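Local coordinates for phosphate-binding protein (PDB 5UB3) that probably acts as a periplasmic binding protein of a two-part sensor, caught here with a chloride ion and paired with a diguanylate cyclase, at residues A69-E74 / A79-M84; H106-L111 / M131-R136; L7-D12 / Y18-P23; A117-S122 / L165-F170; P30-V35 / R229-Q234. One frame throughout, in Å; residues are numbered along the deposited sequence.

From the N terminus, interaction 3 closes first. It folds helix 14-28 back on strand 4-8 across a short loop. Residues 30-35 follow and open interaction 5, which closes only at 229-234. The other two long-range ties and interaction 1 all lie within that span. Interaction 1 is a short closure that sets helix 67-75 against strand 79-87. Interactions 2 and 4 come next and cross, because their segments alternate along the chain. They join strand 115-118 and helices 124-136 and 164-172 with the loop after strand 92-100. Interaction 5 then brings helix 222-235 back to the early part of the chain. Interactions 1 and 5 touch through Leu83 and Leu232.

Interaction 1. Residues A69-E74 / A79-M84; sequences AAMLLE and AHPLLM
Glu74 and Ala79 bring the end of helix 67-75 close to the start of strand 79-87. The tight part lies here. Glu74 CA makes a CA-H...O contact with Ala79 O at 3.3 Å, with an angle of 143° at the hydrogen. Next to it in the helix, Leu73 CB packs on Ala79 CB at 4.3 Å. Met51 and Leu55 of helix 48-56 close in on Leu73, and Leu55 also touches Ala79, which makes this side apolar and buried. Leu73 O is hydrogen-bonded to Ser78 OG in the turn between the segments.

The other side is looser and partly open to solvent. Glu74 CG stands anti to the backbone N (chi1 -167°), and the chain runs on extended. This carries the carboxylate across Pro81 at about a right angle. Its OE1 comes to 3.2 Å from Pro81 CD, a carbon contact and not a hydrogen bond. Met71 adds only a distant touch, CE to Pro81 CG at 4.5 Å. A water bridges the two backbones. It donates to Glu74 O at 2.9 Å and to Ala79 O at 2.9 Å, so it joins two carbonyls that could not bond to each other.

Farther on, the strand leaves the helix, and Leu82 and Leu83 both face Glu214 in a classic beta bulge. The helix thus folds back on the strand that follows it. In this mixed alpha/beta fold, helix 67-75 is the connection between strands 62-66 and 79-87, with strand 209-217 pairing antiparallel with both.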
# COMPACT_ATOMS: atom_id res chain seq x y z
N ALA A 69 -4.04 -1.55 -2.28
CA ALA A 69 -4.47 -0.36 -3.01
C ALA A 69 -4.63 -0.65 -4.44
O ALA A 69 -5.55 -0.19 -5.14
CB ALA A 69 -3.48 0.78 -2.81
N ALA A 70 -3.68 -1.42 -4.94
CA ALA A 70 -3.73 -1.79 -6.36
C ALA A 70 -5.02 -2.53 -6.69
O ALA A 70 -5.62 -2.28 -7.71
CB ALA A 70 -2.53 -2.64 -6.75
N MET A 71 -5.39 -3.45 -5.81
CA MET A 71 -6.58 -4.22 -6.02
C MET A 71 -7.82 -3.36 -5.87
O MET A 71 -8.78 -3.60 -6.59
CB MET A 71 -6.61 -5.49 -5.14
CG MET A 71 -5.48 -6.45 -5.48
SD MET A 71 -5.52 -7.02 -7.17
CE MET A 71 -4.36 -5.92 -8.05
N LEU A 72 -7.80 -2.34 -4.99
CA LEU A 72 -8.91 -1.39 -4.97
C LEU A 72 -9.09 -0.78 -6.36
O LEU A 72 -10.23 -0.64 -6.86
CB LEU A 72 -8.69 -0.24 -3.98
CG LEU A 72 -8.65 -0.68 -2.54
CD1 LEU A 72 -8.25 0.50 -1.66
CD2 LEU A 72 -10.00 -1.17 -2.11
N LEU A 73 -7.98 -0.42 -6.98
CA LEU A 73 -8.06 0.19 -8.30
C LEU A 73 -8.55 -0.81 -9.34
O LEU A 73 -9.45 -0.49 -10.12
CB LEU A 73 -6.74 0.78 -8.72
CG LEU A 73 -6.09 1.81 -7.80
CD1 LEU A 73 -4.68 2.13 -8.26
CD2 LEU A 73 -6.96 3.05 -7.70
N GLU A 74 -7.99 -2.02 -9.34
CA GLU A 74 -8.45 -3.05 -10.30
C GLU A 74 -9.94 -3.37 -10.11
O GLU A 74 -10.66 -3.51 -11.08
CB GLU A 74 -7.64 -4.34 -10.19
CG GLU A 74 -7.87 -5.29 -11.35
CD GLU A 74 -7.01 -6.52 -11.30
OE1 GLU A 74 -6.41 -6.92 -12.31
OE2 GLU A 74 -7.02 -7.13 -10.26
N ALA A 79 -7.75 -0.05 -13.62
CA ALA A 79 -6.37 -0.41 -13.83
C ALA A 79 -6.09 -1.93 -13.75
O ALA A 79 -6.84 -2.69 -13.13
CB ALA A 79 -5.54 0.31 -12.83
N HIS A 80 -4.98 -2.35 -14.33
CA HIS A 80 -4.59 -3.77 -14.31
C HIS A 80 -3.09 -3.86 -14.09
O HIS A 80 -2.37 -2.92 -14.41
CB HIS A 80 -5.03 -4.49 -15.60
CG HIS A 80 -4.51 -3.85 -16.84
ND1 HIS A 80 -5.13 -2.77 -17.43
CD2 HIS A 80 -3.44 -4.13 -17.62
CE1 HIS A 80 -4.44 -2.37 -18.48
NE2 HIS A 80 -3.42 -3.19 -18.63
N PRO A 81 -2.61 -5.00 -13.59
CA PRO A 81 -1.19 -5.11 -13.30
C PRO A 81 -0.27 -5.11 -14.52
O PRO A 81 -0.62 -5.71 -15.53
CB PRO A 81 -1.08 -6.44 -12.54
CG PRO A 81 -2.47 -6.73 -12.04
CD PRO A 81 -3.41 -6.11 -12.99
N LEU A 82 0.86 -4.42 -14.44
CA LEU A 82 1.85 -4.38 -15.48
C LEU A 82 3.03 -5.27 -15.09
O LEU A 82 3.46 -6.09 -15.91
CB LEU A 82 2.38 -2.97 -15.61
CG LEU A 82 3.41 -2.74 -16.72
CD1 LEU A 82 2.68 -2.51 -18.00
CD2 LEU A 82 4.27 -1.54 -16.39
N LEU A 83 3.57 -5.03 -13.89
CA LEU A 83 4.79 -5.67 -13.36
C LEU A 83 4.64 -5.85 -11.87
O LEU A 83 3.98 -5.04 -11.24
CB LEU A 83 6.04 -4.79 -13.59
CG LEU A 83 6.55 -4.72 -15.02
CD1 LEU A 83 7.63 -3.67 -15.17
CD2 LEU A 83 6.99 -6.10 -15.49
N MET A 84 5.16 -6.92 -11.31
CA MET A 84 5.29 -7.03 -9.86
C MET A 84 6.55 -6.29 -9.46
O MET A 84 7.54 -6.29 -10.18
CB MET A 84 5.36 -8.50 -9.38
CG MET A 84 4.18 -9.32 -9.77
SD MET A 84 2.58 -8.69 -9.25
CE MET A 84 2.82 -8.71 -7.45
O HOH W 1 -9.69 -3.04 -13.72

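Interaction 2. Residues H106-L111 / M131-R136; sequences HSLSQL and MLELLR
The carboxylate of Glu133, whose CG touches Leu108 CD2 at 3.9 Å, is turned away from the apolar contact. Its OE2 is hydrogen-bonded to His204 NE2 of strand 200-205. Its OE1 forms a weak salt bridge with Arg136 NH1 at 3.5 Å, one turn on. The guanidinium of Arg136 has Leu132 CD2 against one face, 3.7 Å above the plane and over its centre. Three leucines make most of the contact, with the Glu133 methylene beside them. Leu134 CD2 lies 3.7 Å from Leu108 CD1 and 3.6 Å from Leu111 CD2, so one methyl meets both loop residues. Leu108 slants across Leu134, while Leu111 crosses it at about a right angle. Leu108 reaches the helix because its CG is anti to the backbone N (chi1 -164°). Its two methyls then part, CD1 to Leu134 and CD2 to Glu133. The loop end is a short 3-10 turn, with Leu111 N bonded to Leu108 O, which brings both leucines to the same side. Ile139 packs on Leu108 and Leu134, and Leu116 of strand 115-118 also touches Leu134. No hydrogen bond joins the two segments. The contact is therefore apolar in nature, and the buried Glu133 carboxylate is probably balanced by its bond to His204 and, weakly, by Arg136.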
# COMPACT_ATOMS: atom_id res chain seq x y z
N HIS A 106 -2.45 -10.69 24.32
CA HIS A 106 -1.43 -11.60 23.80
C HIS A 106 -1.71 -12.22 22.45
O HIS A 106 -0.83 -12.84 21.90
CB HIS A 106 -1.12 -12.68 24.83
CG HIS A 106 -0.39 -12.13 25.99
ND1 HIS A 106 -1.04 -11.51 27.05
CD2 HIS A 106 0.94 -11.96 26.21
CE1 HIS A 106 -0.14 -11.05 27.90
NE2 HIS A 106 1.06 -11.29 27.41
N SER A 107 -2.90 -12.02 21.90
CA SER A 107 -3.25 -12.69 20.68
C SER A 107 -4.23 -11.81 19.97
O SER A 107 -4.90 -11.00 20.59
CB SER A 107 -3.93 -14.04 20.97
OG SER A 107 -5.17 -13.81 21.59
N LEU A 108 -4.41 -12.07 18.70
CA LEU A 108 -5.48 -11.39 17.95
C LEU A 108 -6.88 -11.47 18.56
O LEU A 108 -7.65 -10.45 18.56
CB LEU A 108 -5.52 -11.91 16.50
CG LEU A 108 -6.31 -10.99 15.57
CD1 LEU A 108 -5.57 -9.70 15.22
CD2 LEU A 108 -6.70 -11.85 14.37
N SER A 109 -7.26 -12.67 19.01
CA SER A 109 -8.60 -12.89 19.62
C SER A 109 -8.86 -11.95 20.77
O SER A 109 -9.95 -11.43 20.92
CB SER A 109 -8.72 -14.34 20.12
OG SER A 109 -8.44 -15.30 19.07
N GLN A 110 -7.83 -11.65 21.54
CA GLN A 110 -7.95 -10.67 22.66
C GLN A 110 -8.05 -9.21 22.26
O GLN A 110 -8.11 -8.33 23.14
CB GLN A 110 -6.79 -10.85 23.63
CG GLN A 110 -6.82 -12.23 24.29
CD GLN A 110 -5.55 -12.52 25.07
OE1 GLN A 110 -4.71 -11.66 25.26
NE2 GLN A 110 -5.43 -13.75 25.56
N LEU A 111 -8.11 -8.93 20.95
CA LEU A 111 -8.53 -7.60 20.51
C LEU A 111 -9.97 -7.23 20.90
O LEU A 111 -10.29 -6.03 20.97
CB LEU A 111 -8.45 -7.44 18.99
CG LEU A 111 -7.29 -6.64 18.49
CD1 LEU A 111 -6.00 -7.44 18.76
CD2 LEU A 111 -7.52 -6.42 17.01
N MET A 131 -7.86 -5.57 8.60
CA MET A 131 -9.30 -5.73 8.65
C MET A 131 -9.69 -7.11 8.12
O MET A 131 -10.57 -7.77 8.64
CB MET A 131 -10.07 -4.68 7.83
CG MET A 131 -10.12 -3.31 8.44
SD MET A 131 -10.92 -3.31 10.05
CE MET A 131 -12.44 -2.48 9.62
N LEU A 132 -9.02 -7.54 7.06
CA LEU A 132 -9.28 -8.86 6.53
C LEU A 132 -9.02 -9.89 7.61
O LEU A 132 -9.81 -10.80 7.76
CB LEU A 132 -8.38 -9.16 5.31
CG LEU A 132 -8.55 -10.51 4.69
CD1 LEU A 132 -10.01 -10.69 4.29
CD2 LEU A 132 -7.61 -10.60 3.50
N GLU A 133 -7.91 -9.73 8.32
CA GLU A 133 -7.55 -10.67 9.35
C GLU A 133 -8.63 -10.78 10.41
O GLU A 133 -8.93 -11.86 10.89
CB GLU A 133 -6.22 -10.34 9.97
CG GLU A 133 -5.55 -11.55 10.62
CD GLU A 133 -4.87 -12.51 9.63
OE1 GLU A 133 -5.11 -12.42 8.39
OE2 GLU A 133 -4.11 -13.33 10.16
N LEU A 134 -9.22 -9.65 10.76
CA LEU A 134 -10.22 -9.66 11.78
C LEU A 134 -11.45 -10.36 11.25
O LEU A 134 -12.08 -11.14 11.96
CB LEU A 134 -10.52 -8.24 12.26
CG LEU A 134 -9.38 -7.53 13.00
CD1 LEU A 134 -9.89 -6.15 13.37
CD2 LEU A 134 -8.84 -8.26 14.18
N LEU A 135 -11.80 -10.11 10.00
CA LEU A 135 -12.93 -10.78 9.42
C LEU A 135 -12.79 -12.30 9.46
O LEU A 135 -13.73 -13.01 9.87
CB LEU A 135 -13.21 -10.30 8.00
CG LEU A 135 -13.86 -8.96 7.83
CD1 LEU A 135 -13.76 -8.66 6.36
CD2 LEU A 135 -15.32 -8.85 8.24
N ARG A 136 -11.63 -12.79 9.06
CA ARG A 136 -11.38 -14.23 9.01
C ARG A 136 -11.53 -14.87 10.38
O ARG A 136 -11.98 -15.99 10.46
CB ARG A 136 -9.97 -14.54 8.48
CG ARG A 136 -9.84 -14.31 6.99
CD ARG A 136 -8.39 -14.06 6.65
NE ARG A 136 -8.16 -14.16 5.22
CZ ARG A 136 -6.96 -14.12 4.65
NH1 ARG A 136 -5.86 -13.94 5.35
NH2 ARG A 136 -6.86 -14.27 3.35

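Interaction 3. Residues L7-D12 / Y18-P23; sequences LGRISD and YEQLKP
Leu7 and Leu21 form the core of this contact. Leu7 CD2 lies 3.8 Å from Leu21 CB and 3.4 Å from Leu21 O. Leu7 CG also meets Leu21 CD2 at 4.0 Å, so the two side chains overlap at a slant. The other methyl of Leu21 turns toward the next part of the chain. Its CD1 sits 4.2 Å from Gly8 C and 4.1 Å from Arg9 CG.

These residues join the first two elements of a beta-alpha-beta unit: strand 4-8, helix 14-28 and strand 39-42. Leu7 bonds through its backbone to Glu41 and Leu43, and Ile42 packs on both Leu7 and Leu21.

Around this core, Arg9 bends at chi3 (-74°) and curls back on its own chain. Its NE donates to Ile10 O at 2.8 Å, with the nitrogen raised well above the carbonyl plane. NH2 adds a weak bond to the same oxygen. Gln20 OE1 lies near the plane of the guanidinium, at its edge, but at 4.3 Å from NH1 it makes no bond there. It is bonded instead to His17 ND1. Phe249 packs on Arg9, Gln20 and Leu21, and Phe248 adds to the cover of Leu21. Farther out, Leu25 and Trp62 lie against Leu7, while Glu65 OE2 accepts from Ile10 N.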
# COMPACT_ATOMS: atom_id res chain seq x y z
N LEU A 7 2.36 9.61 -14.44
CA LEU A 7 2.72 8.65 -13.39
C LEU A 7 2.10 9.19 -12.14
O LEU A 7 2.13 10.41 -11.87
CB LEU A 7 4.23 8.56 -13.21
CG LEU A 7 4.89 7.94 -11.97
CD1 LEU A 7 4.55 6.49 -11.71
CD2 LEU A 7 6.39 8.11 -12.10
N GLY A 8 1.55 8.28 -11.34
CA GLY A 8 0.94 8.73 -10.11
C GLY A 8 1.10 7.73 -8.99
O GLY A 8 1.73 6.73 -9.13
N ARG A 9 0.48 8.06 -7.87
CA ARG A 9 0.22 7.16 -6.79
C ARG A 9 -0.80 7.84 -5.88
O ARG A 9 -1.03 9.06 -5.94
CB ARG A 9 1.48 6.84 -5.93
CG ARG A 9 2.09 8.06 -5.25
CD ARG A 9 3.07 7.63 -4.16
NE ARG A 9 2.37 7.11 -3.00
CZ ARG A 9 2.95 6.80 -1.84
NH1 ARG A 9 4.26 6.96 -1.69
NH2 ARG A 9 2.24 6.30 -0.84
N ILE A 10 -1.40 7.03 -5.03
CA ILE A 10 -2.21 7.54 -3.96
C ILE A 10 -1.27 8.10 -2.94
O ILE A 10 -0.33 7.41 -2.54
CB ILE A 10 -3.02 6.39 -3.34
CG1 ILE A 10 -3.94 5.72 -4.41
CG2 ILE A 10 -3.85 6.91 -2.17
CD1 ILE A 10 -4.47 4.38 -3.96
N SER A 11 -1.52 9.31 -2.48
CA SER A 11 -0.61 9.93 -1.60
C SER A 11 -1.35 10.80 -0.63
O SER A 11 -2.13 11.62 -1.03
CB SER A 11 0.34 10.80 -2.39
OG SER A 11 1.14 11.65 -1.54
N ASP A 12 -0.97 10.69 0.63
CA ASP A 12 -1.40 11.67 1.65
C ASP A 12 -0.39 12.80 1.83
O ASP A 12 -0.50 13.55 2.76
CB ASP A 12 -1.58 10.99 3.03
CG ASP A 12 -0.35 10.16 3.48
OD1 ASP A 12 0.75 10.16 2.84
OD2 ASP A 12 -0.48 9.43 4.50
N TYR A 18 6.13 13.61 -4.69
CA TYR A 18 6.51 14.11 -6.02
C TYR A 18 7.91 13.70 -6.37
O TYR A 18 8.14 13.16 -7.45
CB TYR A 18 6.44 15.60 -6.06
CG TYR A 18 6.73 16.17 -7.44
CD1 TYR A 18 5.72 16.33 -8.38
CD2 TYR A 18 8.01 16.54 -7.78
CE1 TYR A 18 6.00 16.84 -9.64
CE2 TYR A 18 8.32 17.00 -9.03
CZ TYR A 18 7.32 17.20 -9.92
OH TYR A 18 7.68 17.71 -11.11
N GLU A 19 8.83 13.94 -5.44
CA GLU A 19 10.27 13.67 -5.62
C GLU A 19 10.61 12.21 -5.83
O GLU A 19 11.65 11.89 -6.33
CB GLU A 19 11.03 14.11 -4.37
CG GLU A 19 10.89 15.59 -3.99
CD GLU A 19 11.48 15.84 -2.61
OE1 GLU A 19 11.08 15.16 -1.63
OE2 GLU A 19 12.40 16.66 -2.51
N GLN A 20 9.76 11.33 -5.33
CA GLN A 20 9.90 9.90 -5.47
C GLN A 20 9.55 9.39 -6.89
O GLN A 20 10.08 8.39 -7.36
CB GLN A 20 9.05 9.23 -4.37
CG GLN A 20 9.54 9.66 -2.99
CD GLN A 20 9.41 8.58 -1.94
OE1 GLN A 20 8.34 8.42 -1.33
NE2 GLN A 20 10.49 7.76 -1.75
N LEU A 21 8.70 10.13 -7.59
CA LEU A 21 8.22 9.76 -8.88
C LEU A 21 8.93 10.43 -10.06
O LEU A 21 9.12 9.79 -11.10
CB LEU A 21 6.74 10.10 -8.93
CG LEU A 21 5.89 9.39 -7.87
CD1 LEU A 21 4.50 10.00 -7.96
CD2 LEU A 21 5.82 7.90 -8.13
N LYS A 22 9.33 11.69 -9.91
CA LYS A 22 9.82 12.45 -11.07
C LYS A 22 11.09 11.87 -11.65
O LYS A 22 11.19 11.73 -12.87
CB LYS A 22 10.03 13.93 -10.74
CG LYS A 22 10.58 14.74 -11.92
CD LYS A 22 9.59 14.72 -13.09
CE LYS A 22 9.69 15.90 -14.06
NZ LYS A 22 8.55 15.84 -15.03
N PRO A 23 12.07 11.52 -10.80
CA PRO A 23 13.29 10.93 -11.39
C PRO A 23 13.06 9.72 -12.30
O PRO A 23 13.61 9.67 -13.40
CB PRO A 23 14.12 10.55 -10.17
CG PRO A 23 13.66 11.48 -9.10
CD PRO A 23 12.18 11.61 -9.32

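Interaction 4. Residues A117-S122 / L165-F170; sequences ALQNAS and LNVAAF
Val167 carries this contact with Ala117 and Gln119. Its CA-CB bond points at the strand, and CB lies 4.3 Å from Ala117 CB. The side chain then splits. CG1 is anti to the backbone N (chi1 174°), which lays it over Ala117: it meets Ala117 CB at 3.9 Å and Ala117 O at 3.8 Å. CG2 goes the other way along the chain. It reaches Gln119 CG at 3.7 Å and stands 4.2 Å from Leu118 O. A single valine thus touches three successive residues. Gln119 crosses it at about a right angle and offers only its aliphatic part. Beyond the strand end the backbone turns at Gln119, and the methylene of this residue closes one flank of the valine. No hydrogen bond joins the segments.

Behind the pair, Val161 also packs on Val167, and Leu181 lies against Gln119. Leu118 points away from the helix. It packs on Tyr127, Pro130 and Met131 of helix 124-136, so the strand has a helix on each side. Helix 164-172 connects strands 156-160 and 178-182 and passes over strand 115-118 between them. This layering of helices on both sides of a sheet, whose strands 156-160, 115-118 and 178-182 run parallel, is characteristic of the alpha/beta lobes of periplasmic binding proteins.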
# COMPACT_ATOMS: atom_id res chain seq x y z
N ALA A 117 -5.55 0.94 16.08
CA ALA A 117 -5.14 2.04 15.24
C ALA A 117 -4.85 1.55 13.85
O ALA A 117 -3.97 0.73 13.66
CB ALA A 117 -3.85 2.68 15.80
N LEU A 118 -5.58 2.08 12.88
CA LEU A 118 -5.35 1.82 11.48
C LEU A 118 -5.00 3.09 10.76
O LEU A 118 -5.09 4.18 11.31
CB LEU A 118 -6.62 1.25 10.91
CG LEU A 118 -6.99 -0.07 11.59
CD1 LEU A 118 -8.23 -0.67 10.94
CD2 LEU A 118 -5.85 -1.05 11.45
N GLN A 119 -4.64 2.95 9.50
CA GLN A 119 -4.15 4.08 8.79
C GLN A 119 -5.16 4.90 8.00
O GLN A 119 -5.56 5.97 8.45
CB GLN A 119 -2.98 3.65 7.97
CG GLN A 119 -1.77 3.45 8.86
CD GLN A 119 -0.65 2.74 8.17
OE1 GLN A 119 -0.18 3.15 7.08
NE2 GLN A 119 -0.18 1.67 8.79
N ASN A 120 -5.47 4.49 6.80
CA ASN A 120 -6.53 5.09 6.00
C ASN A 120 -7.00 3.95 5.12
O ASN A 120 -6.31 2.93 5.06
CB ASN A 120 -6.05 6.22 5.07
CG ASN A 120 -4.90 5.79 4.18
OD1 ASN A 120 -5.00 4.88 3.32
ND2 ASN A 120 -3.77 6.42 4.41
N ALA A 121 -8.09 4.15 4.38
CA ALA A 121 -8.76 3.04 3.66
C ALA A 121 -7.98 2.47 2.47
O ALA A 121 -8.25 1.35 2.02
CB ALA A 121 -10.16 3.47 3.26
N SER A 122 -6.99 3.24 1.99
CA SER A 122 -6.16 2.86 0.89
C SER A 122 -4.90 2.06 1.33
O SER A 122 -4.16 1.54 0.48
CB SER A 122 -5.85 4.13 0.06
OG SER A 122 -7.09 4.85 -0.24
N LEU A 165 3.39 6.58 11.69
CA LEU A 165 4.00 7.03 12.93
C LEU A 165 2.93 7.23 13.96
O LEU A 165 3.10 6.91 15.12
CB LEU A 165 4.75 8.36 12.72
CG LEU A 165 5.42 8.98 13.96
CD1 LEU A 165 6.30 7.98 14.71
CD2 LEU A 165 6.25 10.19 13.57
N ASN A 166 1.79 7.76 13.52
CA ASN A 166 0.64 7.89 14.44
C ASN A 166 0.14 6.55 15.00
O ASN A 166 -0.17 6.44 16.17
CB ASN A 166 -0.49 8.67 13.79
CG ASN A 166 -0.24 10.19 13.77
OD1 ASN A 166 0.77 10.70 14.25
ND2 ASN A 166 -1.19 10.90 13.22
N VAL A 167 0.09 5.52 14.17
CA VAL A 167 -0.27 4.20 14.70
C VAL A 167 0.68 3.87 15.86
O VAL A 167 0.28 3.49 16.93
CB VAL A 167 -0.15 3.14 13.62
CG1 VAL A 167 -0.37 1.77 14.19
CG2 VAL A 167 -1.17 3.39 12.52
N ALA A 168 1.99 3.98 15.61
CA ALA A 168 2.96 3.64 16.62
C ALA A 168 2.78 4.58 17.83
O ALA A 168 2.67 4.15 18.96
CB ALA A 168 4.36 3.73 16.04
N ALA A 169 2.65 5.87 17.57
CA ALA A 169 2.53 6.87 18.64
C ALA A 169 1.31 6.75 19.51
O ALA A 169 1.41 6.86 20.73
CB ALA A 169 2.61 8.27 18.05
N PHE A 170 0.14 6.48 18.91
CA PHE A 170 -1.10 6.32 19.69
C PHE A 170 -1.06 5.12 20.57
O PHE A 170 -1.58 5.15 21.65
CB PHE A 170 -2.36 6.21 18.81
CG PHE A 170 -2.91 7.53 18.39
CD1 PHE A 170 -2.25 8.31 17.48
CD2 PHE A 170 -4.11 7.98 18.88
CE1 PHE A 170 -2.75 9.53 17.10
CE2 PHE A 170 -4.64 9.19 18.49
CZ PHE A 170 -3.95 9.97 17.60

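Interaction 5. Residues P30-V35 / R229-Q234; sequences PRMREV and RVVLLQ
Val231 presents both methyls to Arg31, because CG1 stands anti to its backbone N (chi1 168°) and CG2 anti to its carbonyl carbon. CG2 is the nearer methyl, 4.0 Å from Arg31 CB and 3.7 Å from Arg31 O. CG1 follows at 4.2 Å from the same CB. Arg31 has its CG beside the backbone N (chi1 -68°) and then runs extended to NE, so only the root of its side chain touches the valine. The guanidinium leads away to Tyr27, where NH1 bonds to the main-chain O and the group makes a cation-pi contact. Met32 adds a looser touch, SD to Val231 CG2 at 4.3 Å.

Polar ties lie beside this apolar patch. Arg31 O and Glu34 OE1 stand 3.0 Å apart, two acceptors that are not hydrogen-bonded to each other. Arg227 of helix 222-235, the helix of Val231, meets both. Its NH2 donates to Arg31 O, and its NE forms a salt bridge with Glu34 OE1.

The loop 30-35 leads from helix 14-28 to strand 39-42. Helix 222-235 lies against it here, packs Val231 on Val28 and Leu232 on Leu24 of helix 14-28, and sets Leu232 and Leu233 on strand 79-87.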
# COMPACT_ATOMS: atom_id res chain seq x y z
N PRO A 30 11.89 9.60 -22.06
CA PRO A 30 12.67 9.54 -23.31
C PRO A 30 12.73 8.17 -23.93
O PRO A 30 12.81 8.05 -25.16
CB PRO A 30 14.06 9.93 -22.87
CG PRO A 30 13.89 10.69 -21.61
CD PRO A 30 12.62 10.23 -20.96
N ARG A 31 12.66 7.13 -23.11
CA ARG A 31 12.74 5.77 -23.63
C ARG A 31 11.45 5.23 -24.21
O ARG A 31 11.41 4.09 -24.65
CB ARG A 31 13.31 4.84 -22.57
CG ARG A 31 14.75 5.19 -22.32
CD ARG A 31 15.23 4.73 -20.94
NE ARG A 31 16.67 5.02 -20.78
CZ ARG A 31 17.20 6.18 -20.38
NH1 ARG A 31 16.46 7.24 -20.07
NH2 ARG A 31 18.54 6.27 -20.28
N MET A 32 10.41 6.06 -24.29
CA MET A 32 9.13 5.65 -24.82
C MET A 32 8.80 6.44 -26.09
O MET A 32 7.65 6.42 -26.53
CB MET A 32 8.03 5.99 -23.81
CG MET A 32 8.18 5.47 -22.38
SD MET A 32 7.34 3.92 -22.18
CE MET A 32 5.61 4.17 -22.53
N ARG A 33 9.76 7.16 -26.67
CA ARG A 33 9.44 8.00 -27.83
C ARG A 33 8.89 7.25 -28.99
O ARG A 33 8.02 7.73 -29.71
CB ARG A 33 10.65 8.78 -28.33
CG ARG A 33 10.16 9.98 -29.11
CD ARG A 33 11.27 10.70 -29.82
NE ARG A 33 10.66 11.76 -30.59
CZ ARG A 33 10.24 12.92 -30.07
NH1 ARG A 33 10.37 13.21 -28.77
NH2 ARG A 33 9.70 13.79 -30.89
N GLU A 34 9.38 6.03 -29.15
CA GLU A 34 8.99 5.20 -30.26
C GLU A 34 7.53 4.69 -30.13
O GLU A 34 6.99 4.17 -31.10
CB GLU A 34 10.06 4.11 -30.51
CG GLU A 34 9.91 2.81 -29.71
CD GLU A 34 10.79 2.64 -28.47
OE1 GLU A 34 10.64 3.45 -27.48
OE2 GLU A 34 11.58 1.64 -28.50
N VAL A 35 6.86 4.90 -28.98
CA VAL A 35 5.42 4.60 -28.90
C VAL A 35 4.59 5.86 -28.74
O VAL A 35 3.45 5.81 -28.29
CB VAL A 35 5.08 3.56 -27.81
CG1 VAL A 35 5.65 2.19 -28.16
CG2 VAL A 35 5.59 4.01 -26.45
N ARG A 229 6.49 -1.65 -19.93
CA ARG A 229 6.88 -2.88 -19.29
C ARG A 229 8.33 -3.16 -19.64
O ARG A 229 9.14 -3.43 -18.77
CB ARG A 229 5.98 -4.04 -19.73
CG ARG A 229 6.23 -5.25 -18.84
CD ARG A 229 5.45 -6.49 -19.14
NE ARG A 229 4.02 -6.32 -18.90
CZ ARG A 229 3.14 -6.00 -19.84
NH1 ARG A 229 3.56 -5.77 -21.08
NH2 ARG A 229 1.84 -5.94 -19.56
N VAL A 230 8.66 -3.08 -20.92
CA VAL A 230 10.03 -3.35 -21.35
C VAL A 230 10.93 -2.34 -20.68
O VAL A 230 11.98 -2.74 -20.07
CB VAL A 230 10.14 -3.36 -22.89
CG1 VAL A 230 11.60 -3.45 -23.32
CG2 VAL A 230 9.37 -4.55 -23.45
N VAL A 231 10.53 -1.07 -20.67
CA VAL A 231 11.47 -0.07 -20.14
C VAL A 231 11.73 -0.30 -18.63
O VAL A 231 12.86 -0.20 -18.15
CB VAL A 231 10.94 1.35 -20.39
CG1 VAL A 231 11.72 2.36 -19.61
CG2 VAL A 231 10.98 1.67 -21.87
N LEU A 232 10.68 -0.57 -17.87
CA LEU A 232 10.85 -0.79 -16.44
C LEU A 232 11.69 -2.05 -16.15
O LEU A 232 12.62 -2.02 -15.34
CB LEU A 232 9.46 -0.89 -15.78
CG LEU A 232 8.83 0.50 -15.74
CD1 LEU A 232 7.42 0.40 -15.22
CD2 LEU A 232 9.66 1.52 -14.95
N LEU A 233 11.40 -3.10 -16.88
CA LEU A 233 12.16 -4.31 -16.76
C LEU A 233 13.64 -4.07 -17.01
O LEU A 233 14.47 -4.62 -16.31
CB LEU A 233 11.63 -5.35 -17.71
CG LEU A 233 10.46 -6.17 -17.24
CD1 LEU A 233 9.96 -6.98 -18.43
CD2 LEU A 233 10.85 -7.12 -16.07
N GLN A 234 13.98 -3.22 -17.97
CA GLN A 234 15.37 -2.92 -18.26
C GLN A 234 15.98 -1.98 -17.24
O GLN A 234 17.16 -1.91 -17.16
CB GLN A 234 15.51 -2.36 -19.70
CG GLN A 234 15.54 -3.48 -20.73
CD GLN A 234 15.25 -3.04 -22.18
OE1 GLN A 234 15.26 -1.86 -22.53
NE2 GLN A 234 14.98 -4.03 -23.04